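PDB 4O6R: aldehyde Dehydrogenase from Burkholderia cenocepacia, which probably oxidises aldehydes to carboxylic acids with NAD(P)+ as the electron acceptor, and here holds adenosine monophosphate in its nucleotide pocket. Local coordinates for residues L13-R18 / V54-R59; I28-P33 / I184-T189; L171-T176 / D475-R480; R219-P224 / R239-A244. All coordinates share one frame; numbering follows the deposited sequence.

Contact 1 of 4, residues L13-R18 / V54-R59; sequences LFIDGR and VDAATR
Asp16 meets Ala56 and Arg59, one helical turn apart on helix 47-66. Asp16 sits in the type I' turn from Ile15 to Arg18, which closes the small beta hairpin of strands 13-15 and 18-20. The contact therefore sets a hairpin turn against a helix.

CB of Asp16 rests on CB of Ala56 at 3.6 Å. The carboxylate then reaches Arg59: NH2 donates to Asp16 OD2 at 2.8 Å in a salt bridge. The bond is bent, with an N-H...O angle of 145°. OD2 lies close to the guanidinium plane, but NH2 stands well above the carboxylate plane, and the two planes are 57° apart. Arg59 reaches this place because its chain folds at chi3 (-61°), which lays one guanidinium face over its own helix, near Ala56 CA.

Further out, Ile15 adds a looser apolar touch on Ala56. The turn itself is held by backbone bonds in both directions between Ile15 and Arg18. Asn207 OD1 also takes the backbone N of Asp16 and ties the turn to strand 206-208. The second carboxylate oxygen is used as well: a water donates to Asp16 OD1 at 2.6 Å and to Ala56 O at 2.9 Å.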
loop_
_atom_site.group_PDB
_atom_site.type_symbol
_atom_site.label_atom_id
_atom_site.label_comp_id
_atom_site.label_asym_id
_atom_site.label_seq_id
_atom_site.Cartn_x
_atom_site.Cartn_y
_atom_site.Cartn_z
ATOM N N LEU A 13 27.699 -17.107 25.387
ATOM C CA LEU A 13 26.336 -17.063 24.877
ATOM C C LEU A 13 25.634 -15.911 25.533
ATOM O O LEU A 13 25.997 -15.490 26.651
ATOM C CB LEU A 13 25.564 -18.352 25.190
ATOM C CG LEU A 13 26.222 -19.713 24.964
ATOM C CD1 LEU A 13 25.248 -20.852 25.197
ATOM C CD2 LEU A 13 26.861 -19.816 23.606
ATOM N N PHE A 14 24.637 -15.356 24.856
ATOM C CA PHE A 14 23.836 -14.295 25.458
ATOM C C PHE A 14 22.422 -14.799 25.496
ATOM O O PHE A 14 21.797 -15.004 24.437
ATOM C CB PHE A 14 23.922 -12.995 24.702
ATOM C CG PHE A 14 23.308 -11.831 25.437
ATOM C CD1 PHE A 14 21.967 -11.507 25.281
ATOM C CD2 PHE A 14 24.074 -11.052 26.301
ATOM C CE1 PHE A 14 21.408 -10.427 25.940
ATOM C CE2 PHE A 14 23.523 -9.964 26.960
ATOM C CZ PHE A 14 22.190 -9.652 26.787
ATOM N N ILE A 15 21.922 -15.029 26.711
ATOM C CA ILE A 15 20.636 -15.661 26.900
ATOM C C ILE A 15 19.927 -14.948 28.036
ATOM O O ILE A 15 20.488 -14.752 29.127
ATOM C CB ILE A 15 20.777 -17.152 27.224
ATOM C CG1 ILE A 15 21.347 -17.880 26.040
ATOM C CG2 ILE A 15 19.452 -17.782 27.625
ATOM C CD1 ILE A 15 21.542 -19.337 26.278
ATOM N N ASP A 16 18.692 -14.561 27.767
ATOM C CA ASP A 16 17.847 -13.925 28.757
ATOM C C ASP A 16 18.580 -12.754 29.413
ATOM O O ASP A 16 18.538 -12.589 30.615
ATOM C CB ASP A 16 17.374 -14.950 29.798
ATOM C CG ASP A 16 16.028 -14.592 30.407
ATOM O OD1 ASP A 16 15.345 -13.670 29.919
ATOM O OD2 ASP A 16 15.640 -15.265 31.368
ATOM N N GLY A 17 19.222 -11.927 28.598
ATOM C CA GLY A 17 19.774 -10.663 29.080
ATOM C C GLY A 17 21.131 -10.769 29.734
ATOM O O GLY A 17 21.655 -9.763 30.179
ATOM N N ARG A 18 21.724 -11.963 29.734
ATOM C CA ARG A 18 22.961 -12.211 30.460
ATOM C C ARG A 18 23.950 -12.993 29.575
ATOM O O ARG A 18 23.542 -13.856 28.770
ATOM C CB ARG A 18 22.652 -12.986 31.776
ATOM N N VAL A 54 15.312 -20.211 23.460
ATOM C CA VAL A 54 13.939 -20.173 23.003
ATOM C C VAL A 54 12.991 -19.966 24.195
ATOM O O VAL A 54 12.062 -19.185 24.107
ATOM C CB VAL A 54 13.557 -21.424 22.190
ATOM C CG1 VAL A 54 12.067 -21.439 21.863
ATOM C CG2 VAL A 54 14.374 -21.506 20.902
ATOM N N ASP A 55 13.243 -20.623 25.312
ATOM C CA ASP A 55 12.457 -20.352 26.536
ATOM C C ASP A 55 12.463 -18.861 26.916
ATOM O O ASP A 55 11.428 -18.270 27.213
ATOM C CB ASP A 55 12.981 -21.193 27.708
ATOM C CG ASP A 55 12.626 -22.670 27.576
ATOM O OD1 ASP A 55 11.939 -23.044 26.602
ATOM O OD2 ASP A 55 13.032 -23.452 28.469
ATOM N N ALA A 56 13.640 -18.259 26.913
ATOM C CA ALA A 56 13.767 -16.828 27.245
ATOM C C ALA A 56 12.993 -15.940 26.267
ATOM O O ALA A 56 12.273 -15.035 26.676
ATOM C CB ALA A 56 15.233 -16.432 27.275
ATOM N N ALA A 57 13.153 -16.213 24.971
ATOM C CA ALA A 57 12.424 -15.488 23.949
ATOM C C ALA A 57 10.914 -15.679 24.061
ATOM O O ALA A 57 10.161 -14.735 23.815
ATOM C CB ALA A 57 12.914 -15.874 22.565
ATOM N N THR A 58 10.468 -16.882 24.438
ATOM C CA THR A 58 9.060 -17.141 24.619
ATOM C C THR A 58 8.489 -16.318 25.778
ATOM O O THR A 58 7.440 -15.672 25.659
ATOM C CB THR A 58 8.830 -18.638 24.864
ATOM O OG1 THR A 58 9.305 -19.365 23.725
ATOM C CG2 THR A 58 7.359 -18.943 25.084
ATOM N N ARG A 59 9.185 -16.342 26.917
ATOM C CA ARG A 59 8.770 -15.526 28.072
ATOM C C ARG A 59 8.695 -14.025 27.739
ATOM O O ARG A 59 7.827 -13.317 28.232
ATOM C CB ARG A 59 9.737 -15.742 29.247
ATOM C CG ARG A 59 9.640 -17.143 29.840
ATOM C CD ARG A 59 10.348 -17.240 31.181
ATOM N NE ARG A 59 11.781 -16.948 31.075
ATOM C CZ ARG A 59 12.735 -17.839 30.831
ATOM N NH1 ARG A 59 12.452 -19.128 30.661
ATOM N NH2 ARG A 59 14.000 -17.451 30.778
HETATM O O HOH W 1 12.804 -14.031 29.358
#

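Contact 2 of 4, residues I28-P33 / I184-T189; sequences IDVLNP and ITPLST
Val30 carries this contact, with one methyl on Pro186 and the other facing Leu187. It belongs to strand 27-32 of a two-stranded antiparallel sheet with strand 37-43. Its partners lie where the chain enters helix 187-199, so a beta hairpin covers the start of a helix.

The tight part is apolar and buried. CG2 of Val30 meets the Pro186 ring at its CG, 3.8 Å away, and CD is almost as near. CG1 lies anti to the backbone N (chi1 177°). From there CG1 of Val30 faces CD1 of Leu187, 4.1 Å away, with the two side chains meeting end to end. The same Val30 CG1 also lies 3.9 Å from Ile184 O. CG2 thus serves the proline, while CG1 lies mainly against the leucine and the carbonyl and also nears Pro186 CD. Asp97 of helix 87-98 adjoins both Val30 and Pro186, and its OD2 accepts from the backbone N of Leu187. Ile42 of the partner strand also packs on Pro186.

The other side is looser. No direct hydrogen bond joins the two segments, and the Ile184 side chain points away from the strand. Its nearest atom is about 7 Å from the nearest atom of the bound AMP, and the preceding residue, Glu183, binds the nucleotide. The hairpin thus packs on the chain that directly follows an AMP-binding residue. Water bridges the backbones here: it accepts from Leu31 N at 3.0 Å and donates to Ile184 O at 3.1 Å.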
loop_
_atom_site.group_PDB
_atom_site.type_symbol
_atom_site.label_atom_id
_atom_site.label_comp_id
_atom_site.label_asym_id
_atom_site.label_seq_id
_atom_site.Cartn_x
_atom_site.Cartn_y
_atom_site.Cartn_z
ATOM N N ILE A 28 34.633 -23.282 21.455
ATOM C CA ILE A 28 35.138 -23.309 20.091
ATOM C C ILE A 28 36.247 -22.269 19.930
ATOM O O ILE A 28 36.118 -21.147 20.425
ATOM C CB ILE A 28 34.006 -23.049 19.115
ATOM C CG1 ILE A 28 33.107 -24.298 19.063
ATOM C CG2 ILE A 28 34.564 -22.747 17.741
ATOM C CD1 ILE A 28 31.777 -24.105 18.365
ATOM N N ASP A 29 37.334 -22.647 19.255
ATOM C CA ASP A 29 38.439 -21.712 19.017
ATOM C C ASP A 29 38.087 -20.797 17.836
ATOM O O ASP A 29 37.634 -21.281 16.799
ATOM C CB ASP A 29 39.750 -22.452 18.711
ATOM C CG ASP A 29 40.425 -23.046 19.942
ATOM O OD1 ASP A 29 39.908 -22.997 21.076
ATOM O OD2 ASP A 29 41.534 -23.577 19.758
ATOM N N VAL A 30 38.286 -19.489 18.011
ATOM C CA VAL A 30 38.026 -18.504 16.968
ATOM C C VAL A 30 39.368 -18.056 16.452
ATOM O O VAL A 30 40.212 -17.606 17.228
ATOM C CB VAL A 30 37.251 -17.298 17.482
ATOM C CG1 VAL A 30 37.062 -16.264 16.367
ATOM C CG2 VAL A 30 35.903 -17.765 18.028
ATOM N N LEU A 31 39.562 -18.202 15.152
ATOM C CA LEU A 31 40.855 -17.960 14.533
ATOM C C LEU A 31 40.907 -16.612 13.812
ATOM O O LEU A 31 39.880 -16.110 13.287
ATOM C CB LEU A 31 41.249 -19.107 13.583
ATOM C CG LEU A 31 41.209 -20.527 14.167
ATOM C CD1 LEU A 31 41.716 -21.552 13.165
ATOM C CD2 LEU A 31 42.050 -20.565 15.429
ATOM N N ASN A 32 42.105 -16.045 13.802
ATOM C CA ASN A 32 42.433 -14.892 12.996
ATOM C C ASN A 32 42.918 -15.387 11.637
ATOM O O ASN A 32 43.966 -16.004 11.556
ATOM C CB ASN A 32 43.540 -14.095 13.681
ATOM C CG ASN A 32 43.936 -12.845 12.908
ATOM O OD1 ASN A 32 43.581 -12.675 11.740
ATOM N ND2 ASN A 32 44.665 -11.945 13.582
ATOM N N PRO A 33 42.169 -15.107 10.559
ATOM C CA PRO A 33 42.582 -15.574 9.224
ATOM C C PRO A 33 43.845 -14.938 8.638
ATOM O O PRO A 33 44.389 -15.459 7.668
ATOM C CB PRO A 33 41.370 -15.293 8.367
ATOM C CG PRO A 33 40.688 -14.150 9.039
ATOM C CD PRO A 33 40.985 -14.243 10.507
ATOM N N ILE A 184 32.565 -19.499 13.206
ATOM C CA ILE A 184 33.833 -19.055 12.602
ATOM C C ILE A 184 34.101 -17.572 12.894
ATOM O O ILE A 184 35.273 -17.174 13.021
ATOM C CB ILE A 184 33.852 -19.261 11.053
ATOM C CG1 ILE A 184 33.481 -20.698 10.661
ATOM C CG2 ILE A 184 35.219 -18.909 10.472
ATOM C CD1 ILE A 184 34.199 -21.744 11.453
ATOM N N THR A 185 33.037 -16.758 12.948
ATOM C CA THR A 185 33.166 -15.307 13.090
ATOM C C THR A 185 32.087 -14.761 14.024
ATOM O O THR A 185 31.200 -14.024 13.584
ATOM C CB THR A 185 32.984 -14.600 11.724
ATOM O OG1 THR A 185 31.694 -14.935 11.170
ATOM C CG2 THR A 185 34.063 -14.996 10.772
ATOM N N PRO A 186 32.109 -15.161 15.306
ATOM C CA PRO A 186 30.966 -14.827 16.174
ATOM C C PRO A 186 31.130 -13.514 16.935
ATOM O O PRO A 186 30.224 -13.084 17.632
ATOM C CB PRO A 186 30.977 -15.968 17.188
ATOM C CG PRO A 186 32.431 -16.276 17.343
ATOM C CD PRO A 186 32.969 -16.186 15.926
ATOM N N LEU A 187 32.298 -12.909 16.858
ATOM C CA LEU A 187 32.653 -11.923 17.883
ATOM C C LEU A 187 31.875 -10.593 17.794
ATOM O O LEU A 187 31.416 -10.060 18.817
ATOM C CB LEU A 187 34.151 -11.696 17.884
ATOM C CG LEU A 187 34.973 -12.941 18.243
ATOM C CD1 LEU A 187 36.445 -12.654 18.135
ATOM C CD2 LEU A 187 34.639 -13.431 19.647
ATOM N N SER A 188 31.676 -10.079 16.585
ATOM C CA SER A 188 30.974 -8.805 16.430
ATOM C C SER A 188 29.493 -8.928 16.833
ATOM O O SER A 188 28.921 -7.989 17.386
ATOM C CB SER A 188 31.183 -8.266 15.005
ATOM O OG SER A 188 30.518 -9.088 14.063
ATOM N N THR A 189 28.896 -10.104 16.641
ATOM C CA THR A 189 27.527 -10.356 17.027
ATOM C C THR A 189 27.327 -10.288 18.540
ATOM O O THR A 189 26.333 -9.763 19.037
ATOM C CB THR A 189 27.080 -11.737 16.504
ATOM O OG1 THR A 189 27.201 -11.745 15.087
ATOM C CG2 THR A 189 25.632 -12.006 16.873
HETATM O O HOH W 2 37.501 -19.305 13.328
#

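Contact 3 of 4, residues L171-T176 / D475-R480; sequences LAAGNT and DYTEAR
Ala173 and Tyr476 face each other with their CA atoms 6.4 Å apart, where helix 159-172 ends in a Schellman motif and the chain leaves helix 469-475 for strand 477-485. Gly174 makes the turn with a positive phi of 94°.

The polar link comes from Asn175. Its ND2 donates to Tyr476 O at 2.9 Å, and the bond is nearly straight, with an N-H...O angle of 174°. The donor lies in the carbonyl plane on a lone pair, and the oxygen lies in the plane of the amide. Asn175 is gripped on both ends. ND2 also donates to Ala170 O, in the last turn of helix 159-172, just before it, and OD1 accepts from Gly148 N. These bonds would fix the amide against rotation and satisfy a buried polar group. The Asn175 and Tyr476 side chains cross at about a right angle, with amide and ring planes 62° apart. Tyr476 OH is hydrogen-bonded to Gln152.

The apolar link comes from Ala173. Its CB packs 3.7 Å from CG2 of Thr477 and 4.1 Å from CB of Tyr476. Thr477 puts CG2 anti to its carbonyl carbon, and Thr477 OG1 is hydrogen-bonded to Met473 O.

Further along 477-485, Ala479 O accepts a hydrogen bond from Arg466 of the second subunit. The contact itself lies beside strand 138-153. That strand pairs in parallel with 176-180, which begins just after Asn175, and antiparallel with 477-485. Helix 469-475 adds Met473, which packs on Ala173.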
loop_
_atom_site.group_PDB
_atom_site.type_symbol
_atom_site.label_atom_id
_atom_site.label_comp_id
_atom_site.label_asym_id
_atom_site.label_seq_id
_atom_site.Cartn_x
_atom_site.Cartn_y
_atom_site.Cartn_z
ATOM N N LEU A 171 12.689 -7.712 14.854
ATOM C CA LEU A 171 12.478 -6.998 16.109
ATOM C C LEU A 171 11.485 -5.884 15.914
ATOM O O LEU A 171 10.572 -5.712 16.730
ATOM C CB LEU A 171 13.798 -6.440 16.635
ATOM C CG LEU A 171 14.745 -7.496 17.189
ATOM C CD1 LEU A 171 16.111 -6.876 17.512
ATOM C CD2 LEU A 171 14.140 -8.180 18.409
ATOM N N ALA A 172 11.638 -5.153 14.822
ATOM C CA ALA A 172 10.726 -4.058 14.497
ATOM C C ALA A 172 9.299 -4.557 14.459
ATOM O O ALA A 172 8.399 -3.906 14.986
ATOM C CB ALA A 172 11.085 -3.421 13.177
ATOM N N ALA A 173 9.111 -5.742 13.890
ATOM C CA ALA A 173 7.782 -6.337 13.735
ATOM C C ALA A 173 7.195 -6.925 15.004
ATOM O O ALA A 173 6.040 -7.314 14.991
ATOM C CB ALA A 173 7.811 -7.397 12.666
ATOM N N GLY A 174 7.946 -6.932 16.110
ATOM C CA GLY A 174 7.458 -7.457 17.355
ATOM C C GLY A 174 7.760 -8.914 17.687
ATOM O O GLY A 174 7.173 -9.452 18.617
ATOM N N ASN A 175 8.671 -9.543 16.955
ATOM C CA ASN A 175 9.108 -10.908 17.275
ATOM C C ASN A 175 10.238 -10.866 18.270
ATOM O O ASN A 175 10.940 -9.864 18.369
ATOM C CB ASN A 175 9.605 -11.622 16.039
ATOM C CG ASN A 175 8.556 -11.696 14.954
ATOM O OD1 ASN A 175 7.662 -12.532 15.012
ATOM N ND2 ASN A 175 8.649 -10.797 13.962
ATOM N N THR A 176 10.450 -11.970 18.982
ATOM C CA THR A 176 11.677 -12.115 19.763
ATOM C C THR A 176 12.559 -13.069 18.984
ATOM O O THR A 176 12.090 -13.774 18.073
ATOM C CB THR A 176 11.420 -12.618 21.186
ATOM O OG1 THR A 176 10.632 -13.814 21.130
ATOM C CG2 THR A 176 10.728 -11.555 21.980
ATOM N N ASP A 475 7.122 -10.653 5.722
ATOM C CA ASP A 475 7.600 -12.007 5.972
ATOM C C ASP A 475 7.863 -12.250 7.477
ATOM O O ASP A 475 8.082 -13.396 7.879
ATOM C CB ASP A 475 8.936 -12.284 5.234
ATOM C CG ASP A 475 8.817 -12.355 3.722
ATOM O OD1 ASP A 475 7.689 -12.486 3.171
ATOM O OD2 ASP A 475 9.920 -12.353 3.093
ATOM N N TYR A 476 7.920 -11.194 8.285
ATOM C CA TYR A 476 8.037 -11.325 9.750
ATOM C C TYR A 476 6.733 -11.049 10.516
ATOM O O TYR A 476 6.747 -10.936 11.748
ATOM C CB TYR A 476 9.210 -10.470 10.292
ATOM C CG TYR A 476 10.494 -11.242 10.179
ATOM C CD1 TYR A 476 10.724 -12.322 11.015
ATOM C CD2 TYR A 476 11.460 -10.940 9.205
ATOM C CE1 TYR A 476 11.890 -13.071 10.918
ATOM C CE2 TYR A 476 12.631 -11.687 9.110
ATOM C CZ TYR A 476 12.823 -12.756 9.991
ATOM O OH TYR A 476 13.942 -13.549 9.941
ATOM N N THR A 477 5.615 -11.003 9.793
ATOM C CA THR A 477 4.309 -10.869 10.423
ATOM C C THR A 477 3.330 -11.869 9.822
ATOM O O THR A 477 3.632 -12.564 8.854
ATOM C CB THR A 477 3.749 -9.429 10.285
ATOM O OG1 THR A 477 3.730 -9.062 8.886
ATOM C CG2 THR A 477 4.599 -8.470 11.080
ATOM N N GLU A 478 2.157 -11.951 10.431
ATOM C CA GLU A 478 1.092 -12.801 9.909
ATOM C C GLU A 478 -0.196 -12.020 9.908
ATOM O O GLU A 478 -0.425 -11.171 10.773
ATOM C CB GLU A 478 0.913 -14.074 10.738
ATOM C CG GLU A 478 0.490 -13.749 12.159
ATOM C CD GLU A 478 0.769 -14.809 13.215
ATOM O OE1 GLU A 478 1.605 -15.725 12.992
ATOM O OE2 GLU A 478 0.129 -14.714 14.290
ATOM N N ALA A 479 -1.066 -12.324 8.954
ATOM C CA ALA A 479 -2.352 -11.648 8.888
ATOM C C ALA A 479 -3.297 -12.210 9.971
ATOM O O ALA A 479 -3.472 -13.442 10.110
ATOM C CB ALA A 479 -2.974 -11.814 7.512
ATOM N N ARG A 480 -3.914 -11.298 10.724
ATOM C CA ARG A 480 -4.921 -11.639 11.743
ATOM C C ARG A 480 -6.197 -10.915 11.361
ATOM O O ARG A 480 -6.301 -9.690 11.505
ATOM C CB ARG A 480 -4.483 -11.183 13.138
ATOM C CG ARG A 480 -3.283 -11.869 13.760
ATOM C CD ARG A 480 -3.538 -13.337 13.871
ATOM N NE ARG A 480 -2.726 -14.064 14.835
ATOM C CZ ARG A 480 -3.049 -14.345 16.098
ATOM N NH1 ARG A 480 -4.133 -13.869 16.680
ATOM N NH2 ARG A 480 -2.237 -15.109 16.800
#

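Contact 4 of 4, residues R219-P224 / R239-A244; sequences RLAEHP and RRIVEA. With AMP (adenosine monophosphate), chain E.
Ala221 and Ala244 bring helices 213-222 and 235-245 close together, with CB atoms 3.7 Å apart. Small side chains on both helices permit the approach: CA of Glu222 and CA of Ala244 are 4.9 Å apart.

Further apolar contacts extend the seam on both helices. CG of Glu222 lies 3.7 Å from CB of Ala244, so the aliphatic part of the glutamate does the packing. CD1 of Ile241 reaches CB of Ala221 at 3.9 Å. The isoleucine chain bends at chi2 (-62°), and the same Ile241 CD1 lies 3.7 Å from C2 of the AMP adenine. Ile241 thus touches both the neighbouring helix and the base.

The two helices follow successive strands of the parallel part of the sheet: strand 228-232 links them, and Ile241 packs on its Ile229 and Phe231. This is the Rossmann-like nucleotide-binding domain of the aldehyde dehydrogenase family, and the adenine sits by both helices.

The polar contacts involve the nucleotide and the outer glutamates. Arg240, an AMP-binding residue, bends at chi3 and brings NE to 3.1 Å from AMP N6, with the amino group at the guanidinium edge. Arg240 NH2 lies 3.4 Å from AMP N7, which is in the guanidinium plane. Ser234, Val154 and Gln218 are among the residues hydrogen-bonded to the nucleotide. Gln218 NE2 also donates to Glu222 OE2. A water lies between Glu222 OE2 and Glu243 OE1, carboxylate oxygens 5.5 Å apart that would carry like charges. Arg239 NH2 donates to Gly247 O of the second subunit.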
loop_
_atom_site.group_PDB
_atom_site.type_symbol
_atom_site.label_atom_id
_atom_site.label_comp_id
_atom_site.label_asym_id
_atom_site.label_seq_id
_atom_site.Cartn_x
_atom_site.Cartn_y
_atom_site.Cartn_z
ATOM N N ARG A 219 19.037 -27.832 16.178
ATOM C CA ARG A 219 18.012 -27.754 17.204
ATOM C C ARG A 219 17.113 -26.530 16.973
ATOM O O ARG A 219 15.889 -26.619 17.098
ATOM C CB ARG A 219 18.617 -27.716 18.613
ATOM C CG ARG A 219 17.597 -27.609 19.735
ATOM C CD ARG A 219 16.502 -28.672 19.666
ATOM N NE ARG A 219 15.569 -28.523 20.773
ATOM C CZ ARG A 219 14.363 -29.064 20.833
ATOM N NH1 ARG A 219 13.907 -29.830 19.854
ATOM N NH2 ARG A 219 13.594 -28.828 21.887
ATOM N N LEU A 220 17.733 -25.390 16.665
ATOM C CA LEU A 220 16.979 -24.156 16.379
ATOM C C LEU A 220 15.942 -24.387 15.246
ATOM O O LEU A 220 14.772 -24.026 15.378
ATOM C CB LEU A 220 17.944 -23.011 16.003
ATOM C CG LEU A 220 17.330 -21.607 15.884
ATOM C CD1 LEU A 220 16.482 -21.235 17.106
ATOM C CD2 LEU A 220 18.444 -20.575 15.707
ATOM N N ALA A 221 16.378 -24.994 14.147
ATOM C CA ALA A 221 15.488 -25.280 13.007
ATOM C C ALA A 221 14.368 -26.251 13.375
ATOM O O ALA A 221 13.265 -26.127 12.850
ATOM C CB ALA A 221 16.285 -25.805 11.823
ATOM N N GLU A 222 14.652 -27.222 14.257
ATOM C CA GLU A 222 13.650 -28.217 14.681
ATOM C C GLU A 222 12.760 -27.764 15.815
ATOM O O GLU A 222 11.778 -28.410 16.106
ATOM C CB GLU A 222 14.323 -29.506 15.140
ATOM C CG GLU A 222 15.001 -30.251 14.020
ATOM C CD GLU A 222 15.869 -31.420 14.472
ATOM O OE1 GLU A 222 16.046 -31.642 15.692
ATOM O OE2 GLU A 222 16.429 -32.076 13.571
ATOM N N HIS A 223 13.108 -26.682 16.502
ATOM C CA HIS A 223 12.475 -26.382 17.787
ATOM C C HIS A 223 10.963 -26.127 17.637
ATOM O O HIS A 223 10.556 -25.323 16.796
ATOM C CB HIS A 223 13.145 -25.181 18.454
ATOM C CG HIS A 223 12.936 -25.135 19.937
ATOM N ND1 HIS A 223 11.699 -24.932 20.504
ATOM C CD2 HIS A 223 13.800 -25.308 20.971
ATOM C CE1 HIS A 223 11.808 -24.958 21.824
ATOM N NE2 HIS A 223 13.074 -25.188 22.130
ATOM N N PRO A 224 10.125 -26.821 18.442
ATOM C CA PRO A 224 8.666 -26.660 18.328
ATOM C C PRO A 224 8.118 -25.324 18.801
ATOM O O PRO A 224 6.994 -24.990 18.472
ATOM C CB PRO A 224 8.125 -27.799 19.217
ATOM C CG PRO A 224 9.208 -28.048 20.196
ATOM C CD PRO A 224 10.474 -27.890 19.391
ATOM N N ARG A 239 18.101 -27.266 2.225
ATOM C CA ARG A 239 17.248 -28.484 2.180
ATOM C C ARG A 239 17.034 -29.097 3.576
ATOM O O ARG A 239 15.924 -29.453 3.950
ATOM C CB ARG A 239 17.820 -29.539 1.219
ATOM C CG ARG A 239 17.814 -29.117 -0.249
ATOM C CD ARG A 239 17.986 -30.291 -1.206
ATOM N NE ARG A 239 17.852 -29.827 -2.585
ATOM C CZ ARG A 239 18.848 -29.412 -3.358
ATOM N NH1 ARG A 239 20.092 -29.457 -2.936
ATOM N NH2 ARG A 239 18.603 -28.955 -4.579
ATOM N N ARG A 240 18.097 -29.143 4.370
ATOM C CA ARG A 240 18.029 -29.638 5.740
ATOM C C ARG A 240 17.168 -28.741 6.663
ATOM O O ARG A 240 16.465 -29.240 7.535
ATOM C CB ARG A 240 19.444 -29.791 6.335
ATOM C CG ARG A 240 20.323 -30.800 5.593
ATOM C CD ARG A 240 21.442 -31.401 6.457
ATOM N NE ARG A 240 22.410 -30.400 6.922
ATOM C CZ ARG A 240 23.486 -29.970 6.240
ATOM N NH1 ARG A 240 23.773 -30.421 5.014
ATOM N NH2 ARG A 240 24.286 -29.052 6.783
ATOM N N ILE A 241 17.220 -27.426 6.438
ATOM C CA ILE A 241 16.348 -26.488 7.146
ATOM C C ILE A 241 14.900 -26.779 6.829
ATOM O O ILE A 241 14.062 -26.859 7.716
ATOM C CB ILE A 241 16.638 -25.016 6.761
ATOM C CG1 ILE A 241 18.052 -24.586 7.210
ATOM C CG2 ILE A 241 15.588 -24.083 7.354
ATOM C CD1 ILE A 241 18.311 -24.633 8.708
ATOM N N VAL A 242 14.606 -26.922 5.546
ATOM C CA VAL A 242 13.265 -27.263 5.101
ATOM C C VAL A 242 12.790 -28.544 5.757
ATOM O O VAL A 242 11.694 -28.581 6.320
ATOM C CB VAL A 242 13.170 -27.316 3.567
ATOM C CG1 VAL A 242 11.825 -27.874 3.117
ATOM C CG2 VAL A 242 13.361 -25.921 3.003
ATOM N N GLU A 243 13.647 -29.571 5.748
ATOM C CA GLU A 243 13.277 -30.835 6.354
ATOM C C GLU A 243 12.961 -30.671 7.843
ATOM O O GLU A 243 11.999 -31.224 8.336
ATOM C CB GLU A 243 14.369 -31.901 6.118
ATOM C CG GLU A 243 13.884 -33.337 6.263
ATOM C CD GLU A 243 13.909 -33.851 7.683
ATOM O OE1 GLU A 243 14.373 -33.099 8.587
ATOM O OE2 GLU A 243 13.472 -35.020 7.930
ATOM N N ALA A 244 13.770 -29.900 8.547
ATOM C CA ALA A 244 13.589 -29.686 9.983
ATOM C C ALA A 244 12.306 -28.940 10.273
ATOM O O ALA A 244 11.700 -29.163 11.308
ATOM C CB ALA A 244 14.755 -28.888 10.552
HETATM P P AMP E . 26.454 -23.579 5.553
HETATM O O1P AMP E . 25.511 -23.149 4.481
HETATM O O2P AMP E . 26.221 -25.044 5.979
HETATM O O3P AMP E . 27.909 -23.170 5.264
HETATM O "O5'" AMP E . 26.131 -22.721 6.927
HETATM C "C5'" AMP E . 25.699 -21.346 7.118
HETATM C "C4'" AMP E . 25.195 -21.230 8.588
HETATM O "O4'" AMP E . 24.346 -22.361 8.868
HETATM C "C3'" AMP E . 26.246 -21.257 9.706
HETATM O "O3'" AMP E . 25.964 -20.369 10.835
HETATM C "C2'" AMP E . 26.265 -22.743 10.104
HETATM O "O2'" AMP E . 26.810 -23.060 11.405
HETATM C "C1'" AMP E . 24.803 -23.159 9.959
HETATM N N9 AMP E . 24.555 -24.625 9.736
HETATM C C8 AMP E . 25.420 -25.565 9.248
HETATM N N7 AMP E . 24.832 -26.806 9.227
HETATM C C5 AMP E . 23.559 -26.687 9.696
HETATM C C6 AMP E . 22.375 -27.568 9.931
HETATM N N6 AMP E . 22.406 -28.881 9.668
HETATM N N1 AMP E . 21.233 -27.051 10.420
HETATM C C2 AMP E . 21.165 -25.741 10.701
HETATM N N3 AMP E . 22.195 -24.882 10.529
HETATM C C4 AMP E . 23.394 -25.257 10.037
HETATM O O HOH W 3 15.280 -32.536 11.126
#

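How the contacts relate
Contacts 1, 3 and 4 form a connected group around the parallel strands of the nucleotide-binding domain. Helix 47-66 is the hub: Ala57 O of contact 1 probably accepts from Thr176 OG1 of contact 3, while Val54 of contact 1 packs on His223 of contact 4. Their centres are 18 to 20 Å apart. Contact 2 touches none of them, and its centre is 22 to 30 Å away. Along the chain, contacts 1 and 2 cross, as do contacts 2 and 3. Both segments of contact 4 fall between those of contact 3. Contact 4 touches AMP, and contacts 3 and 4 both reach the second subunit, so the N-terminal hairpin and helix 47-66 are probably joined to the domain that holds the nucleotide.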